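Local structure of Cg9734-pa (Drosophila melanogaster, 2BK9) at residues 6-9 against 10-14; 89-92 against 93-97. The protein binds heme as an insect globin whose iron is hexacoordinate, and probably carries oxygen. The protein carries 1 engineered substitution. All coordinates share one frame; numbering follows the deposited sequence. Where two conformers were deposited one is given.

Both contacts join consecutive turns of a globin helix, in series along the chain and on opposite sides of its centre: contact 1 (6-9 with 10-14) lies in helix 3-17 and contact 2 (89-92 with 93-97) at the end of helix 81-96. Their centres are about 25 Å apart and their nearest atoms about 9 Å, so they do not touch. Helices 56-75 and 125-143 lie against both, and Phe69 meets Trp13 of contact 1 as well as Trp89 of contact 2. Contact 2 delivers an axial ligand, His96, to the heme iron, with His61 of helix 56-75 as the second; in contact 1 the side chain of Trp13 stays about 10 Å from the heme.

Contact 1: residues 6-9 against 10-14; sequences VQLI and KKTWE
With chi1 at 57°, Thr12 sets OG1 between its own backbone N and carbonyl carbon, where it reaches back one turn to Leu8 O, 2.7 Å away. This is the serine/threonine side-chain-to-backbone bond of an alpha helix, here in the first helix of the globin fold. Leu8 O is gripped twice, because Thr12 N also donates to it at 3.0 Å, and the two donors arrive from opposite faces of the carbonyl plane. The hydroxyl accepts in turn from Trp131 NE1 of helix 125-143, so a small beta-branched residue with a polar branch ties one helix to another. A valine here would probably leave the indole N-H of Trp131 without its acceptor and Leu8 O with the backbone donor alone.

The same helical spacing pairs side chains along the more exposed flanks. Lys10 runs extended beyond CG beside Val6, its CE 4.1 Å from Val6 CG1, so the aliphatic shaft meets the methyl. Gln7 lies alongside Lys11, its amide NE2 3.6 Å from Lys11 CG, so that the amide end rests along a methylene stem; long polar chains suit this exposed strip. On the inner face Ile9 packs against helices 56-75 and 125-143, while Trp13, whose N donates to Ile9 O at 2.9 Å, sends its indole N-H to Asp70. Lys11 bends at chi2 and chi3, curling toward the next turn. There Lys11 NZ makes a salt bridge to the syn side of Glu14 OE2 at 2.8 Å, 28° out of the carboxylate plane.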
# COMPACT_ATOMS: atom_id res chain seq x y z
N VAL A 6 -12.89 -4.81 -11.85
CA VAL A 6 -12.24 -5.88 -11.10
C VAL A 6 -11.25 -6.62 -11.95
O VAL A 6 -10.13 -6.90 -11.54
CB VAL A 6 -13.28 -6.84 -10.53
CG1 VAL A 6 -12.62 -8.05 -9.95
CG2 VAL A 6 -14.15 -6.10 -9.50
N GLN A 7 -11.66 -6.98 -13.16
CA GLN A 7 -10.79 -7.72 -14.04
C GLN A 7 -9.57 -6.90 -14.39
O GLN A 7 -8.47 -7.43 -14.49
CB GLN A 7 -11.58 -8.15 -15.30
CG GLN A 7 -10.77 -8.86 -16.34
CD GLN A 7 -10.32 -10.29 -15.97
OE1 GLN A 7 -10.50 -10.76 -14.86
NE2 GLN A 7 -9.70 -10.98 -16.94
N LEU A 8 -9.75 -5.62 -14.65
CA LEU A 8 -8.63 -4.76 -14.97
C LEU A 8 -7.61 -4.72 -13.84
O LEU A 8 -6.41 -4.80 -14.06
CB LEU A 8 -9.18 -3.38 -15.31
CG LEU A 8 -8.19 -2.34 -15.83
CD1 LEU A 8 -7.45 -1.66 -14.60
CD2 LEU A 8 -7.26 -2.94 -16.95
N ILE A 9 -8.09 -4.58 -12.62
CA ILE A 9 -7.19 -4.59 -11.45
C ILE A 9 -6.43 -5.93 -11.40
O ILE A 9 -5.21 -5.96 -11.28
CB ILE A 9 -7.96 -4.34 -10.17
CG1 ILE A 9 -8.41 -2.86 -10.01
CG2 ILE A 9 -7.10 -4.66 -8.94
CD1 ILE A 9 -7.52 -1.84 -9.43
N LYS A 10 -7.15 -7.02 -11.52
CA LYS A 10 -6.50 -8.32 -11.44
C LYS A 10 -5.43 -8.50 -12.49
O LYS A 10 -4.31 -8.94 -12.19
CB LYS A 10 -7.51 -9.45 -11.46
CG LYS A 10 -8.31 -9.55 -10.18
CD LYS A 10 -9.21 -10.77 -10.21
CE LYS A 10 -9.92 -10.95 -8.91
NZ LYS A 10 -10.19 -12.41 -8.76
N LYS A 11 -5.76 -8.19 -13.72
CA LYS A 11 -4.84 -8.44 -14.81
C LYS A 11 -3.63 -7.49 -14.73
O LYS A 11 -2.52 -7.92 -14.94
CB LYS A 11 -5.53 -8.30 -16.14
CG LYS A 11 -6.58 -9.35 -16.48
CD LYS A 11 -6.12 -10.80 -16.33
CE LYS A 11 -4.98 -11.14 -17.26
NZ LYS A 11 -4.54 -12.54 -17.11
N THR A 12 -3.84 -6.21 -14.45
CA THR A 12 -2.71 -5.28 -14.37
C THR A 12 -1.84 -5.54 -13.16
O THR A 12 -0.63 -5.29 -13.23
CB THR A 12 -3.17 -3.81 -14.42
OG1 THR A 12 -4.10 -3.53 -13.35
CG2 THR A 12 -3.79 -3.44 -15.75
N TRP A 13 -2.40 -6.08 -12.09
CA TRP A 13 -1.62 -6.42 -10.91
C TRP A 13 -0.60 -7.53 -11.18
O TRP A 13 0.42 -7.57 -10.52
CB TRP A 13 -2.58 -6.87 -9.81
CG TRP A 13 -1.98 -7.31 -8.54
CD1 TRP A 13 -2.18 -8.51 -7.95
CD2 TRP A 13 -1.18 -6.56 -7.63
NE1 TRP A 13 -1.55 -8.55 -6.73
CE2 TRP A 13 -0.90 -7.39 -6.52
CE3 TRP A 13 -0.63 -5.28 -7.64
CZ2 TRP A 13 -0.15 -6.93 -5.44
CZ3 TRP A 13 0.14 -4.87 -6.58
CH2 TRP A 13 0.36 -5.69 -5.48
N GLU A 14 -0.89 -8.40 -12.16
CA GLU A 14 -0.01 -9.52 -12.42
C GLU A 14 1.43 -9.05 -12.65
O GLU A 14 2.36 -9.78 -12.32
CB GLU A 14 -0.47 -10.34 -13.63
CG GLU A 14 -1.78 -11.04 -13.39
CD GLU A 14 -2.28 -11.82 -14.58
OE1 GLU A 14 -1.56 -11.95 -15.58
OE2 GLU A 14 -3.40 -12.34 -14.52

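Contact 2: residues 89-92 against 93-97; sequences WTKI and AVSHI. With HEM (protoporphyrin IX containing Fe), chain B.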
# COMPACT_ATOMS: atom_id res chain seq x y z
N TRP A 89 -7.96 -4.53 6.28
CA TRP A 89 -7.43 -3.17 6.42
C TRP A 89 -7.67 -2.59 7.81
O TRP A 89 -6.91 -1.73 8.24
CB TRP A 89 -7.92 -2.30 5.28
CG TRP A 89 -7.26 -2.71 4.01
CD1 TRP A 89 -7.74 -3.58 3.05
CD2 TRP A 89 -5.95 -2.36 3.60
NE1 TRP A 89 -6.79 -3.77 2.08
CE2 TRP A 89 -5.70 -3.02 2.39
CE3 TRP A 89 -4.98 -1.53 4.12
CZ2 TRP A 89 -4.51 -2.84 1.69
CZ3 TRP A 89 -3.80 -1.36 3.43
CH2 TRP A 89 -3.59 -2.01 2.22
N THR A 90 -8.69 -3.06 8.51
CA THR A 90 -8.82 -2.69 9.90
C THR A 90 -7.65 -3.21 10.70
O THR A 90 -7.06 -2.52 11.54
CB THR A 90 -10.15 -3.15 10.48
OG1 THR A 90 -11.22 -2.47 9.80
CG2 THR A 90 -10.24 -2.79 11.95
N LYS A 91 -7.24 -4.44 10.39
CA LYS A 91 -6.11 -5.03 11.09
C LYS A 91 -4.81 -4.28 10.76
O LYS A 91 -4.03 -3.97 11.66
CB LYS A 91 -5.98 -6.52 10.78
CG LYS A 91 -4.77 -7.13 11.46
CD LYS A 91 -4.75 -8.64 11.35
CE LYS A 91 -3.58 -9.19 12.11
NZ LYS A 91 -3.79 -9.18 13.59
N ILE A 92 -4.61 -3.91 9.51
CA ILE A 92 -3.45 -3.09 9.18
C ILE A 92 -3.47 -1.78 9.96
O ILE A 92 -2.47 -1.36 10.55
CB ILE A 92 -3.41 -2.81 7.68
CG1 ILE A 92 -3.19 -4.10 6.87
CG2 ILE A 92 -2.34 -1.80 7.34
CD1 ILE A 92 -1.97 -4.86 7.22
N ALA A 93 -4.61 -1.12 10.01
CA ALA A 93 -4.70 0.16 10.70
C ALA A 93 -4.34 -0.02 12.18
O ALA A 93 -3.52 0.73 12.74
CB ALA A 93 -6.07 0.76 10.56
N VAL A 94 -4.94 -1.00 12.80
CA VAL A 94 -4.70 -1.16 14.22
C VAL A 94 -3.25 -1.55 14.46
O VAL A 94 -2.65 -1.09 15.45
CB VAL A 94 -5.71 -2.14 14.80
CG1 VAL A 94 -5.38 -2.44 16.24
CG2 VAL A 94 -7.11 -1.53 14.69
N SER A 95 -2.64 -2.32 13.58
CA SER A 95 -1.25 -2.71 13.74
C SER A 95 -0.28 -1.53 13.77
O SER A 95 0.82 -1.66 14.30
CB SER A 95 -0.82 -3.67 12.59
OG SER A 95 -1.37 -4.93 12.80
N HIS A 96 -0.63 -0.40 13.19
CA HIS A 96 0.25 0.75 13.16
C HIS A 96 0.01 1.74 14.29
O HIS A 96 0.80 2.66 14.44
CB HIS A 96 0.17 1.44 11.80
CG HIS A 96 0.75 0.63 10.68
ND1 HIS A 96 0.05 -0.36 10.02
CD2 HIS A 96 2.00 0.60 10.17
CE1 HIS A 96 0.85 -0.92 9.11
NE2 HIS A 96 2.03 -0.34 9.16
N ILE A 97 -1.06 1.58 15.06
CA ILE A 97 -1.34 2.50 16.17
C ILE A 97 -0.15 2.65 17.11
O ILE A 97 0.19 3.78 17.50
CB ILE A 97 -2.63 2.09 16.88
CG1 ILE A 97 -3.81 2.43 15.97
CG2 ILE A 97 -2.73 2.77 18.23
CD1 ILE A 97 -5.13 1.91 16.49
CHA HEM B . 4.72 -2.79 10.37
CHB HEM B . 1.80 -3.35 6.60
CHC HEM B . 2.07 1.34 5.82
CHD HEM B . 5.32 1.84 9.28
C1A HEM B . 3.85 -3.32 9.46
C2A HEM B . 3.31 -4.68 9.50
C3A HEM B . 2.47 -4.85 8.45
C4A HEM B . 2.51 -3.61 7.73
CMA HEM B . 1.63 -6.06 8.01
CAA HEM B . 3.66 -5.69 10.59
CBA HEM B . 2.90 -5.39 11.88
CGA HEM B . 3.41 -6.35 12.92
O1A HEM B . 4.51 -6.12 13.50
O2A HEM B . 2.72 -7.35 13.18
C1B HEM B . 1.65 -2.12 6.00
C2B HEM B . 0.75 -1.85 4.92
C3B HEM B . 0.82 -0.52 4.70
C4B HEM B . 1.71 0.04 5.67
CMB HEM B . -0.07 -2.89 4.21
CAB HEM B . 0.05 0.30 3.75
CBB HEM B . -0.37 -0.09 2.56
C1C HEM B . 2.95 1.91 6.68
C2C HEM B . 3.30 3.32 6.78
C3C HEM B . 4.25 3.46 7.70
C4C HEM B . 4.50 2.14 8.24
CMC HEM B . 2.63 4.42 5.96
CAC HEM B . 4.90 4.76 8.09
CBC HEM B . 6.12 4.94 8.55
C1D HEM B . 5.47 0.63 9.88
C2D HEM B . 6.24 0.39 11.02
C3D HEM B . 6.09 -0.98 11.35
C4D HEM B . 5.17 -1.50 10.37
CMD HEM B . 7.13 1.40 11.73
CAD HEM B . 6.73 -1.69 12.51
CBD HEM B . 8.13 -2.13 12.19
CGD HEM B . 8.82 -2.82 13.32
O1D HEM B . 10.04 -3.09 13.21
O2D HEM B . 8.16 -3.11 14.35
NA HEM B . 3.32 -2.68 8.39
NB HEM B . 2.25 -0.94 6.46
NC HEM B . 3.71 1.21 7.59
ND HEM B . 4.81 -0.52 9.50
FE HEM B . 3.55 -0.76 7.98
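Residues 89-92 run on into 93-96 as consecutive turns of helix 81-96, joined by regular bonds from Ala93 N to Trp89 O (3.0 Å), Val94 N to Thr90 O and Ser95 N to Lys91 O. The ladder slackens at the next rung: His96 N lies 3.4 Å from Ile92 O in a bond that is only weak, and His96 N also turns to Ala93 O. What the backbone yields the side chain takes up, for His96 ND1 donates to Ile92 O at 2.8 Å along a nearly straight N-H line of 170°. The carbonyl oxygen sits close to the imidazole plane, at the ring edge, whereas the nitrogen stands above the carbonyl plane rather than on a lone pair.

This is the proximal histidine of the globin fold, near the end of the helix on the proximal side of the heme. With ND1 held by the preceding turn, the ring's rotation is fixed and the other ring nitrogen, His96 NE2, is presented to the iron at 2.0 Å; His61 NE2 from helix 56-75 fills the other axial position, making the bis-histidyl, six-coordinate heme. Histidine suits the place because one ring carries both a donor and a metal ligand.

Ile92 lies alongside His96, its CG2 methyl 3.8 Å from His96 CE1. With CG1 anti to the carbonyl carbon (chi1 -65°), its other branch goes to the porphyrin, where Ile92 CD1 meets the heme methyl CMA at 3.9 Å. One turn earlier, Trp89 brings its six-membered ring edge-on to the vinyl group, Trp89 CH2 lying 3.8 Å from heme CBB. That broad indole also packs edge-to-face with Phe69, and its N-H is bonded to Ser72 OG.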